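Local coordinates for protein alkyl hydroperoxide reductase, C subunit (Enterococcus faecalis, PDB 5Y63) that probably reduces hydrogen peroxide and organic hydroperoxides to water and alcohols as a thiol-specific peroxidase, defending the cell against oxidative stress, at residues M12-Q17 with K143-N148; F20-D25 with G113-F118; F47-A52 with G127-A132; V79-E84 with I103-L108. All blocks are in the same frame, centred on the assembly; numbering follows the deposited sequence.

Contact 1: residues M12-Q17 with K143-N148; sequences MNLINQ and KSYEIN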
# COMPACT_ATOMS: atom_id res chain seq x y z
N MET A 12 -6.22 23.68 -11.32
CA MET A 12 -7.00 23.30 -12.54
C MET A 12 -7.03 24.41 -13.59
O MET A 12 -7.99 24.51 -14.36
CB MET A 12 -8.43 22.91 -12.14
CG MET A 12 -8.58 21.50 -11.59
SD MET A 12 -10.29 21.13 -11.18
CE MET A 12 -10.16 19.38 -10.78
N ASN A 13 -6.00 25.25 -13.62
CA ASN A 13 -5.84 26.26 -14.66
C ASN A 13 -4.37 26.41 -15.03
O ASN A 13 -3.49 26.07 -14.24
CB ASN A 13 -6.45 27.60 -14.25
CG ASN A 13 -5.71 28.26 -13.10
OD1 ASN A 13 -4.90 29.16 -13.30
ND2 ASN A 13 -5.98 27.80 -11.88
N LEU A 14 -4.12 26.93 -16.23
CA LEU A 14 -2.77 26.95 -16.78
C LEU A 14 -2.13 28.34 -16.78
O LEU A 14 -1.08 28.53 -17.39
CB LEU A 14 -2.80 26.41 -18.21
CG LEU A 14 -3.43 25.03 -18.41
CD1 LEU A 14 -3.40 24.65 -19.88
CD2 LEU A 14 -2.72 23.98 -17.57
N ILE A 15 -2.73 29.30 -16.09
CA ILE A 15 -2.18 30.66 -16.05
C ILE A 15 -0.80 30.58 -15.40
O ILE A 15 -0.64 29.98 -14.34
CB ILE A 15 -3.08 31.66 -15.29
CG1 ILE A 15 -4.49 31.72 -15.90
CG2 ILE A 15 -2.45 33.05 -15.28
CD1 ILE A 15 -4.54 32.12 -17.36
N ASN A 16 0.19 31.18 -16.07
CA ASN A 16 1.60 31.13 -15.64
C ASN A 16 2.18 29.71 -15.58
O ASN A 16 2.96 29.39 -14.69
CB ASN A 16 1.79 31.85 -14.29
CG ASN A 16 1.37 33.30 -14.34
OD1 ASN A 16 1.56 33.98 -15.36
ND2 ASN A 16 0.82 33.80 -13.24
N GLN A 17 1.79 28.86 -16.53
CA GLN A 17 2.41 27.55 -16.70
C GLN A 17 3.25 27.56 -17.97
O GLN A 17 2.78 27.97 -19.03
CB GLN A 17 1.35 26.45 -16.78
CG GLN A 17 0.60 26.21 -15.48
CD GLN A 17 1.50 25.70 -14.36
OE1 GLN A 17 2.57 25.14 -14.61
NE2 GLN A 17 1.07 25.89 -13.12
N LYS A 143 -0.86 33.05 -20.59
CA LYS A 143 -1.35 34.30 -20.00
C LYS A 143 -2.87 34.43 -19.99
O LYS A 143 -3.44 34.97 -19.05
CB LYS A 143 -0.74 35.50 -20.73
CG LYS A 143 0.78 35.60 -20.60
CD LYS A 143 1.21 35.74 -19.15
CE LYS A 143 2.71 35.97 -19.04
NZ LYS A 143 3.17 35.97 -17.63
N SER A 144 -3.52 33.96 -21.04
CA SER A 144 -4.98 33.92 -21.06
C SER A 144 -5.43 32.93 -22.11
O SER A 144 -4.73 32.70 -23.10
CB SER A 144 -5.56 35.31 -21.36
OG SER A 144 -5.71 35.53 -22.75
N TYR A 145 -6.60 32.35 -21.89
CA TYR A 145 -7.11 31.36 -22.82
C TYR A 145 -8.61 31.19 -22.76
O TYR A 145 -9.28 31.71 -21.86
CB TYR A 145 -6.39 30.03 -22.63
CG TYR A 145 -6.51 29.40 -21.26
CD1 TYR A 145 -5.66 29.77 -20.22
CD2 TYR A 145 -7.44 28.39 -21.03
CE1 TYR A 145 -5.76 29.18 -18.97
CE2 TYR A 145 -7.54 27.79 -19.78
CZ TYR A 145 -6.70 28.18 -18.76
OH TYR A 145 -6.80 27.59 -17.53
N GLU A 146 -9.13 30.45 -23.74
CA GLU A 146 -10.54 30.34 -23.99
C GLU A 146 -10.85 28.92 -24.45
O GLU A 146 -10.14 28.40 -25.31
CB GLU A 146 -10.91 31.34 -25.08
CG GLU A 146 -12.36 31.33 -25.51
CD GLU A 146 -12.59 32.14 -26.77
OE1 GLU A 146 -11.71 32.95 -27.14
OE2 GLU A 146 -13.66 31.97 -27.39
N ILE A 147 -11.88 28.30 -23.89
CA ILE A 147 -12.36 27.00 -24.36
C ILE A 147 -13.85 27.08 -24.67
O ILE A 147 -14.66 27.42 -23.81
CB ILE A 147 -12.11 25.87 -23.34
CG1 ILE A 147 -10.61 25.69 -23.06
CG2 ILE A 147 -12.68 24.55 -23.84
CD1 ILE A 147 -10.15 26.31 -21.75
N ASN A 148 -14.20 26.77 -25.92
CA ASN A 148 -15.60 26.68 -26.35
C ASN A 148 -15.90 25.26 -26.83
O ASN A 148 -15.03 24.60 -27.40
CB ASN A 148 -15.87 27.66 -27.50
CG ASN A 148 -15.53 29.09 -27.14
OD1 ASN A 148 -15.45 29.46 -25.97
ND2 ASN A 148 -15.34 29.92 -28.15
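The phenol ring of Tyr145 is met obliquely by Ile15, whose CD1 lies 3.6 Å from CE1, and by the backbone N of Leu14. Phe134 stacks on this ring, and CD1 of Ile147, in the same strand, touches its edge in the ring plane. The CB of Tyr145 points at the loop, and the hydroxyl ends at the backbone of 12-17: Leu14 N donates to Tyr145 OH at 3.1 Å, with 160° at the hydrogen. Asn13 contributes CB, 3.3 Å from the same OH, while its ND2 binds Gly120 O of the second subunit. Ile15 CD1 also reaches the strand backbone, 3.5 Å from Lys143 O. Lys143 starts out pointing away; a bend at chi2 (-61°) turns CD back, and NZ makes a weak hydrogen bond to Asn16 OD1 at 3.4 Å. Asn16 belongs to the type II turn from Leu14 to Gln17. Opposite Ile135, Lys143 and Ser144 form a classic beta bulge. The N-terminal loop thus lies against strand 142-148, which pairs antiparallel with strand 128-136 and, in a ladder over Ser144 to Asn148, with a strand of the second subunit, carrying the sheet across the dimer interface.

Contact 2: residues F20-D25 with G113-F118; sequences FDFECD and GQLARF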
# COMPACT_ATOMS: atom_id res chain seq x y z
N PHE A 20 5.56 22.79 -22.06
CA PHE A 20 6.40 21.59 -22.03
C PHE A 20 7.28 21.46 -23.28
O PHE A 20 7.01 22.08 -24.31
CB PHE A 20 5.53 20.34 -21.83
CG PHE A 20 4.81 19.85 -23.07
CD1 PHE A 20 3.86 20.65 -23.71
CD2 PHE A 20 5.06 18.58 -23.57
CE1 PHE A 20 3.20 20.19 -24.84
CE2 PHE A 20 4.39 18.12 -24.70
CZ PHE A 20 3.46 18.93 -25.33
N ASP A 21 8.33 20.66 -23.17
CA ASP A 21 9.21 20.37 -24.30
C ASP A 21 8.48 19.45 -25.27
O ASP A 21 8.01 18.38 -24.88
CB ASP A 21 10.52 19.73 -23.83
CG ASP A 21 11.49 19.46 -24.98
OD1 ASP A 21 11.35 20.08 -26.06
OD2 ASP A 21 12.40 18.63 -24.80
N PHE A 22 8.38 19.87 -26.52
CA PHE A 22 7.69 19.09 -27.54
C PHE A 22 8.25 19.39 -28.92
O PHE A 22 8.91 20.40 -29.13
CB PHE A 22 6.18 19.40 -27.52
CG PHE A 22 5.80 20.62 -28.31
CD1 PHE A 22 5.49 20.52 -29.66
CD2 PHE A 22 5.75 21.87 -27.70
CE1 PHE A 22 5.14 21.65 -30.39
CE2 PHE A 22 5.41 23.00 -28.43
CZ PHE A 22 5.10 22.88 -29.78
N GLU A 23 7.98 18.48 -29.85
CA GLU A 23 8.30 18.67 -31.25
C GLU A 23 7.22 17.99 -32.08
O GLU A 23 6.74 16.91 -31.72
CB GLU A 23 9.68 18.09 -31.57
CG GLU A 23 10.23 18.52 -32.93
CD GLU A 23 11.72 18.23 -33.09
OE1 GLU A 23 12.28 17.41 -32.32
OE2 GLU A 23 12.34 18.82 -34.01
N CYS A 24 6.82 18.63 -33.18
CA CYS A 24 5.77 18.08 -34.03
C CYS A 24 5.87 18.58 -35.47
O CYS A 24 6.56 19.56 -35.75
CB CYS A 24 4.39 18.43 -33.47
SG CYS A 24 3.88 20.14 -33.76
N ASP A 25 5.15 17.91 -36.36
CA ASP A 25 5.09 18.29 -37.76
C ASP A 25 4.14 19.47 -37.95
O ASP A 25 3.20 19.65 -37.17
CB ASP A 25 4.61 17.12 -38.62
CG ASP A 25 5.56 15.94 -38.55
OD1 ASP A 25 6.77 16.13 -38.77
OD2 ASP A 25 5.09 14.81 -38.29
N GLY A 113 -1.69 13.67 -29.98
CA GLY A 113 -2.50 14.37 -28.98
C GLY A 113 -1.72 15.04 -27.86
O GLY A 113 -2.31 15.52 -26.90
N GLN A 114 -0.39 15.08 -27.98
CA GLN A 114 0.46 15.64 -26.93
C GLN A 114 0.05 17.07 -26.56
O GLN A 114 -0.05 17.40 -25.38
CB GLN A 114 1.94 15.58 -27.35
CG GLN A 114 2.33 16.52 -28.48
CD GLN A 114 3.71 16.27 -29.06
OE1 GLN A 114 3.93 16.44 -30.26
NE2 GLN A 114 4.65 15.88 -28.21
N LEU A 115 -0.20 17.91 -27.57
CA LEU A 115 -0.58 19.31 -27.36
C LEU A 115 -1.96 19.41 -26.72
O LEU A 115 -2.12 20.00 -25.65
CB LEU A 115 -0.56 20.09 -28.68
CG LEU A 115 0.72 20.82 -29.10
CD1 LEU A 115 1.99 20.02 -28.84
CD2 LEU A 115 0.65 21.19 -30.58
N ALA A 116 -2.96 18.83 -27.38
CA ALA A 116 -4.34 18.87 -26.90
C ALA A 116 -4.45 18.39 -25.45
O ALA A 116 -5.20 18.97 -24.67
CB ALA A 116 -5.23 18.04 -27.80
N ARG A 117 -3.71 17.34 -25.10
CA ARG A 117 -3.70 16.81 -23.74
C ARG A 117 -2.95 17.72 -22.76
O ARG A 117 -3.38 17.89 -21.61
CB ARG A 117 -3.10 15.41 -23.70
CG ARG A 117 -3.96 14.36 -24.37
CD ARG A 117 -3.66 12.96 -23.88
NE ARG A 117 -4.12 11.94 -24.83
CZ ARG A 117 -3.42 11.50 -25.87
NH1 ARG A 117 -3.95 10.57 -26.67
NH2 ARG A 117 -2.19 11.95 -26.13
N PHE A 118 -1.84 18.31 -23.21
CA PHE A 118 -1.09 19.24 -22.37
C PHE A 118 -1.94 20.45 -22.01
O PHE A 118 -2.05 20.83 -20.85
CB PHE A 118 0.20 19.71 -23.05
CG PHE A 118 0.85 20.87 -22.34
CD1 PHE A 118 1.49 20.68 -21.12
CD2 PHE A 118 0.81 22.15 -22.88
CE1 PHE A 118 2.08 21.75 -20.46
CE2 PHE A 118 1.40 23.22 -22.22
CZ PHE A 118 2.03 23.02 -21.00
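Phe20 lies against Phe118 and fastens the loop before strand 23-28 onto helix 114-119, the helix that follows strand 107-109 in this thioredoxin-type fold and has Gly113 as its N-cap. From CB outward, the Phe20 side chain runs past the Phe118 ring in the opposite direction. Phe20 CB is 4.0 Å from Phe118 CE1, and Phe20 CG is 3.9 Å from Phe118 CD1. Phe20 CD1 then lies over one face of the Phe118 ring, offset toward the rim, and Phe20 CE1 is 3.5 Å from Phe118 CB. At the tip, Phe20 CZ comes to 3.8 Å from the carbonyl O of Gln114, and Leu115 CD1 stands at the ring edge, near its plane. The two phenylalanine rings meet obliquely, centroids 4.5 Å apart and planes at 34°. Phe118 CG is anti to the backbone N (chi1 169°), which places CG on the Phe20 side, 3.3 Å from Phe20 CD1. Asp110 takes a hydrogen bond from Ala116 N in the first turn. The second aromatic of the loop, Phe22, is covered on one face by Leu115, whose CD1 sits 3.9 Å from the ring centroid and 21° off its normal, a CH-pi contact.

Contact 3: residues F47-A52 with G127-A132; sequences FFFYPA and GMAYRA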
# COMPACT_ATOMS: atom_id res chain seq x y z
N PHE A 47 -1.90 29.76 -29.77
CA PHE A 47 -2.30 28.42 -30.18
C PHE A 47 -3.79 28.44 -30.47
O PHE A 47 -4.58 28.86 -29.63
CB PHE A 47 -1.97 27.39 -29.10
CG PHE A 47 -0.50 27.11 -28.98
CD1 PHE A 47 0.32 27.94 -28.23
CD2 PHE A 47 0.07 26.02 -29.62
CE1 PHE A 47 1.68 27.69 -28.12
CE2 PHE A 47 1.43 25.76 -29.51
CZ PHE A 47 2.23 26.60 -28.76
N PHE A 48 -4.17 28.01 -31.67
CA PHE A 48 -5.56 28.07 -32.12
C PHE A 48 -6.07 26.67 -32.41
O PHE A 48 -6.00 26.18 -33.54
CB PHE A 48 -5.67 28.97 -33.35
CG PHE A 48 -7.07 29.39 -33.67
CD1 PHE A 48 -7.64 30.49 -33.05
CD2 PHE A 48 -7.83 28.68 -34.60
CE1 PHE A 48 -8.93 30.88 -33.34
CE2 PHE A 48 -9.12 29.07 -34.90
CZ PHE A 48 -9.68 30.17 -34.27
N PHE A 49 -6.59 26.01 -31.37
CA PHE A 49 -7.12 24.66 -31.50
C PHE A 49 -8.46 24.68 -32.23
O PHE A 49 -9.27 25.58 -32.03
CB PHE A 49 -7.31 24.03 -30.12
CG PHE A 49 -6.04 23.61 -29.47
CD1 PHE A 49 -5.33 24.49 -28.67
CD2 PHE A 49 -5.55 22.33 -29.65
CE1 PHE A 49 -4.15 24.09 -28.06
CE2 PHE A 49 -4.37 21.93 -29.05
CZ PHE A 49 -3.67 22.81 -28.25
N TYR A 50 -8.69 23.67 -33.07
CA TYR A 50 -9.97 23.50 -33.76
C TYR A 50 -10.24 22.01 -34.02
O TYR A 50 -9.30 21.22 -34.14
CB TYR A 50 -9.98 24.30 -35.07
CG TYR A 50 -9.01 23.78 -36.11
CD1 TYR A 50 -7.67 24.11 -36.05
CD2 TYR A 50 -9.44 22.96 -37.14
CE1 TYR A 50 -6.77 23.63 -36.99
CE2 TYR A 50 -8.56 22.48 -38.09
CZ TYR A 50 -7.23 22.82 -38.01
OH TYR A 50 -6.34 22.34 -38.95
N PRO A 51 -11.53 21.62 -34.10
CA PRO A 51 -11.90 20.20 -34.11
C PRO A 51 -11.40 19.36 -35.29
O PRO A 51 -10.74 18.35 -35.07
CB PRO A 51 -13.44 20.23 -34.09
CG PRO A 51 -13.79 21.57 -33.57
CD PRO A 51 -12.73 22.48 -34.09
N ALA A 52 -11.72 19.76 -36.51
CA ALA A 52 -11.47 18.89 -37.67
C ALA A 52 -11.24 19.63 -38.98
O ALA A 52 -11.86 20.66 -39.25
CB ALA A 52 -12.63 17.91 -37.83
N GLY A 127 -12.19 12.41 -30.00
CA GLY A 127 -10.80 12.36 -30.45
C GLY A 127 -10.36 13.64 -31.14
O GLY A 127 -9.38 13.65 -31.88
N MET A 128 -11.09 14.73 -30.88
CA MET A 128 -10.82 16.02 -31.52
C MET A 128 -10.65 17.12 -30.49
O MET A 128 -11.18 17.04 -29.38
CB MET A 128 -11.97 16.37 -32.46
CG MET A 128 -12.15 15.39 -33.61
SD MET A 128 -13.62 15.78 -34.57
CE MET A 128 -13.64 14.38 -35.70
N ALA A 129 -9.91 18.16 -30.87
CA ALA A 129 -9.68 19.29 -29.99
C ALA A 129 -10.90 20.21 -29.94
O ALA A 129 -11.63 20.35 -30.93
CB ALA A 129 -8.45 20.07 -30.44
N TYR A 130 -11.13 20.81 -28.78
CA TYR A 130 -12.17 21.81 -28.63
C TYR A 130 -11.75 23.10 -29.33
O TYR A 130 -10.60 23.24 -29.77
CB TYR A 130 -12.45 22.08 -27.15
CG TYR A 130 -13.43 21.10 -26.54
CD1 TYR A 130 -14.78 21.16 -26.86
CD2 TYR A 130 -13.01 20.12 -25.64
CE1 TYR A 130 -15.69 20.27 -26.31
CE2 TYR A 130 -13.91 19.23 -25.08
CZ TYR A 130 -15.25 19.31 -25.42
OH TYR A 130 -16.15 18.43 -24.88
N ARG A 131 -12.69 24.04 -29.46
CA ARG A 131 -12.39 25.35 -30.02
C ARG A 131 -11.72 26.20 -28.95
O ARG A 131 -12.36 27.06 -28.33
CB ARG A 131 -13.65 26.02 -30.55
CG ARG A 131 -14.23 25.27 -31.73
CD ARG A 131 -15.34 26.04 -32.43
NE ARG A 131 -16.02 25.15 -33.37
CZ ARG A 131 -15.54 24.79 -34.56
NH1 ARG A 131 -14.37 25.24 -35.00
NH2 ARG A 131 -16.25 23.97 -35.32
N ALA A 132 -10.44 25.94 -28.74
CA ALA A 132 -9.67 26.60 -27.70
C ALA A 132 -8.61 27.52 -28.29
O ALA A 132 -8.07 27.26 -29.37
CB ALA A 132 -9.04 25.56 -26.79
O HOH W 1 -8.71 18.52 -33.20
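Phe49 and the two alanines Ala129 and Ala132 form the apolar centre: Phe49 CB is 4.1 Å from Ala132 CB, and the ring atom CD2 is 3.8 Å from Ala129 CB. Phe49 CG lies beside the backbone N, anti to the carbonyl carbon (chi1 -74°); the ring, running away from 127-132 at its end, keeps Ala132 O at its edge, in plane, and meets Phe119 beyond. Next outward, Pro51 packs on Met128 through the two CB atoms, and Ala52 CB touches Met128 SD at 4.0 Å. The backbones run antiparallel as strands 44-49 and 128-136 of the central thioredoxin-fold sheet. Phe49 N donates to Ala132 O at 2.8 Å, with 133° at the hydrogen. Further along, Pro51 opens the PxxxSxxC sequence that ends in Cys58, the predicted peroxidatic cysteine. Having no N-H to give, Pro51 offers its CA instead, 3.2 Å from Ala129 O with 130° at the hydrogen. A water bridges the gap further along, donating to Pro51 O and accepting from Ala129 N. The polar edge belongs to Arg131, the centre of an inverse gamma turn. Its CB points away from 47-52, yet the extended chain brings the guanidinium back so that Pro51 CD lies over one face, offset toward the rim, 3.3 Å from NH1. Arg131 NH1 forms a salt bridge with Glu61, and the arginine side chain passes about 4 Å from that of Cys58.

Contact 4: residues V79-E84 with I103-L108; sequences VYSVSE and IKYPML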
# COMPACT_ATOMS: atom_id res chain seq x y z
N VAL A 79 1.18 32.76 -34.95
CA VAL A 79 -0.07 32.00 -34.81
C VAL A 79 0.18 30.53 -35.14
O VAL A 79 0.75 30.21 -36.19
CB VAL A 79 -1.16 32.56 -35.75
CG1 VAL A 79 -2.45 31.75 -35.63
CG2 VAL A 79 -1.43 34.03 -35.44
N TYR A 80 -0.25 29.64 -34.26
CA TYR A 80 -0.12 28.20 -34.47
C TYR A 80 -1.49 27.52 -34.38
O TYR A 80 -1.99 27.28 -33.28
CB TYR A 80 0.83 27.59 -33.44
CG TYR A 80 2.20 28.23 -33.40
CD1 TYR A 80 3.23 27.79 -34.24
CD2 TYR A 80 2.48 29.28 -32.52
CE1 TYR A 80 4.48 28.37 -34.20
CE2 TYR A 80 3.73 29.87 -32.48
CZ TYR A 80 4.73 29.41 -33.32
OH TYR A 80 5.98 29.99 -33.28
N SER A 81 -2.10 27.22 -35.52
CA SER A 81 -3.36 26.49 -35.53
C SER A 81 -3.09 25.01 -35.26
O SER A 81 -2.18 24.43 -35.85
CB SER A 81 -4.11 26.66 -36.85
OG SER A 81 -3.56 25.86 -37.88
N VAL A 82 -3.88 24.42 -34.37
CA VAL A 82 -3.66 23.05 -33.93
C VAL A 82 -4.91 22.21 -34.14
O VAL A 82 -6.02 22.63 -33.83
CB VAL A 82 -3.25 22.99 -32.44
CG1 VAL A 82 -2.63 21.63 -32.12
CG2 VAL A 82 -2.27 24.10 -32.10
N SER A 83 -4.71 21.01 -34.67
CA SER A 83 -5.77 20.03 -34.84
C SER A 83 -5.18 18.64 -34.64
O SER A 83 -3.97 18.45 -34.72
CB SER A 83 -6.40 20.18 -36.23
OG SER A 83 -6.95 18.97 -36.71
N GLU A 84 -6.05 17.66 -34.38
CA GLU A 84 -5.61 16.28 -34.22
C GLU A 84 -5.38 15.59 -35.58
O GLU A 84 -5.12 14.39 -35.63
CB GLU A 84 -6.61 15.49 -33.38
CG GLU A 84 -6.84 16.06 -31.99
CD GLU A 84 -5.59 16.05 -31.14
OE1 GLU A 84 -5.24 14.98 -30.60
OE2 GLU A 84 -4.96 17.12 -30.99
N ILE A 103 -4.08 30.77 -45.90
CA ILE A 103 -3.43 30.80 -44.59
C ILE A 103 -1.91 30.80 -44.71
O ILE A 103 -1.31 29.85 -45.22
CB ILE A 103 -3.86 29.60 -43.71
CG1 ILE A 103 -5.34 29.71 -43.35
CG2 ILE A 103 -3.02 29.54 -42.43
CD1 ILE A 103 -5.91 28.47 -42.69
N LYS A 104 -1.29 31.87 -44.21
CA LYS A 104 0.17 32.02 -44.24
C LYS A 104 0.83 31.51 -42.96
O LYS A 104 2.03 31.25 -42.96
CB LYS A 104 0.54 33.49 -44.47
CG LYS A 104 0.20 34.02 -45.85
CD LYS A 104 1.09 33.40 -46.92
CE LYS A 104 0.90 34.06 -48.28
NZ LYS A 104 1.96 33.66 -49.24
N TYR A 105 0.06 31.38 -41.88
CA TYR A 105 0.61 30.94 -40.59
C TYR A 105 0.82 29.42 -40.56
O TYR A 105 0.22 28.69 -41.36
CB TYR A 105 -0.24 31.42 -39.40
CG TYR A 105 -1.73 31.16 -39.46
CD1 TYR A 105 -2.26 29.91 -39.13
CD2 TYR A 105 -2.62 32.17 -39.82
CE1 TYR A 105 -3.63 29.67 -39.17
CE2 TYR A 105 -3.99 31.94 -39.86
CZ TYR A 105 -4.49 30.69 -39.54
OH TYR A 105 -5.84 30.46 -39.58
N PRO A 106 1.69 28.93 -39.65
CA PRO A 106 1.96 27.49 -39.56
C PRO A 106 0.81 26.69 -38.93
O PRO A 106 0.33 27.04 -37.85
CB PRO A 106 3.21 27.42 -38.67
CG PRO A 106 3.20 28.68 -37.88
CD PRO A 106 2.59 29.71 -38.79
N MET A 107 0.39 25.64 -39.62
CA MET A 107 -0.66 24.74 -39.13
C MET A 107 -0.03 23.50 -38.49
O MET A 107 0.46 22.61 -39.20
CB MET A 107 -1.57 24.33 -40.28
CG MET A 107 -2.15 25.49 -41.06
SD MET A 107 -3.26 24.92 -42.36
CE MET A 107 -4.70 24.45 -41.40
N LEU A 108 -0.05 23.45 -37.16
CA LEU A 108 0.55 22.33 -36.43
C LEU A 108 -0.33 21.09 -36.51
O LEU A 108 -1.55 21.18 -36.45
CB LEU A 108 0.78 22.70 -34.96
CG LEU A 108 1.63 23.93 -34.65
CD1 LEU A 108 1.86 24.03 -33.15
CD2 LEU A 108 2.96 23.91 -35.39
O HOH W 2 -3.71 22.99 -38.01
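Val79 and Tyr105 meet with the valine over the ring: CG1 lies 4.0 Å from the ring centroid and 15° off its normal, a CH-pi contact, and Ile103 CG2 covers the opposite face over its centre. Val79 CG1 is anti to the backbone N (chi1 178°), which puts this methyl above the ring. The far end of Tyr105 is fixed elsewhere, its OH bonding to Leu62 O. Tyr80 turns differently, meeting Pro106 and Leu108 at a slant; its CD1 is 3.7 Å from Pro106 CG, and its CB is 3.7 Å from Leu108 CD1. Ser81 and Met107 share one face of the sheet, with Ser81 OG 3.5 Å from Met107 CB. A water lies 2.9 Å from Ser81 OG and donates to Leu108 O. The parallel backbones are joined by Leu108 N to Ser81 O, 2.7 Å long with 134° at the hydrogen, and by a weak bond from Ser81 N to Pro106 O, 3.4 Å. This is the meeting of two strands in a beta-alpha-beta unit, strands 77-83 and 107-109 being connected through helices 87-96 and 98-101. Strand 44-49 flanks 77-83, and strand 23-28 pairs with 107-109. Helix 58-67 packs on the side of Ser81 and Tyr105, while helix 114-119 covers Val82 and Leu108 through Leu115.

In the fold
Contacts 3 and 4 are buried, apart from the partly exposed Met128 in contact 3, and share the sheet core: strands 44-49 and 77-83 are neighbours, and Phe48 N lies 2.8 Å from Tyr80 O. Contacts 1 and 2 are partly buried and bring the N-terminal loop onto a strand, and the entry to strand 23-28 onto a helix. Strand hydrogen bonds join the pairs in contacts 3 and 4; contact 1 relies on a tyrosine hydroxyl, and contact 2 on aromatic and aliphatic packing. Helix 114-119 ties contact 2 to both core contacts, with Leu115 CD2 3.7 Å from Val82 CG1 and Ala116 against Phe49. Contact 1 looks to the dimer partner, whereas contact 3 borders the predicted active-site cysteine.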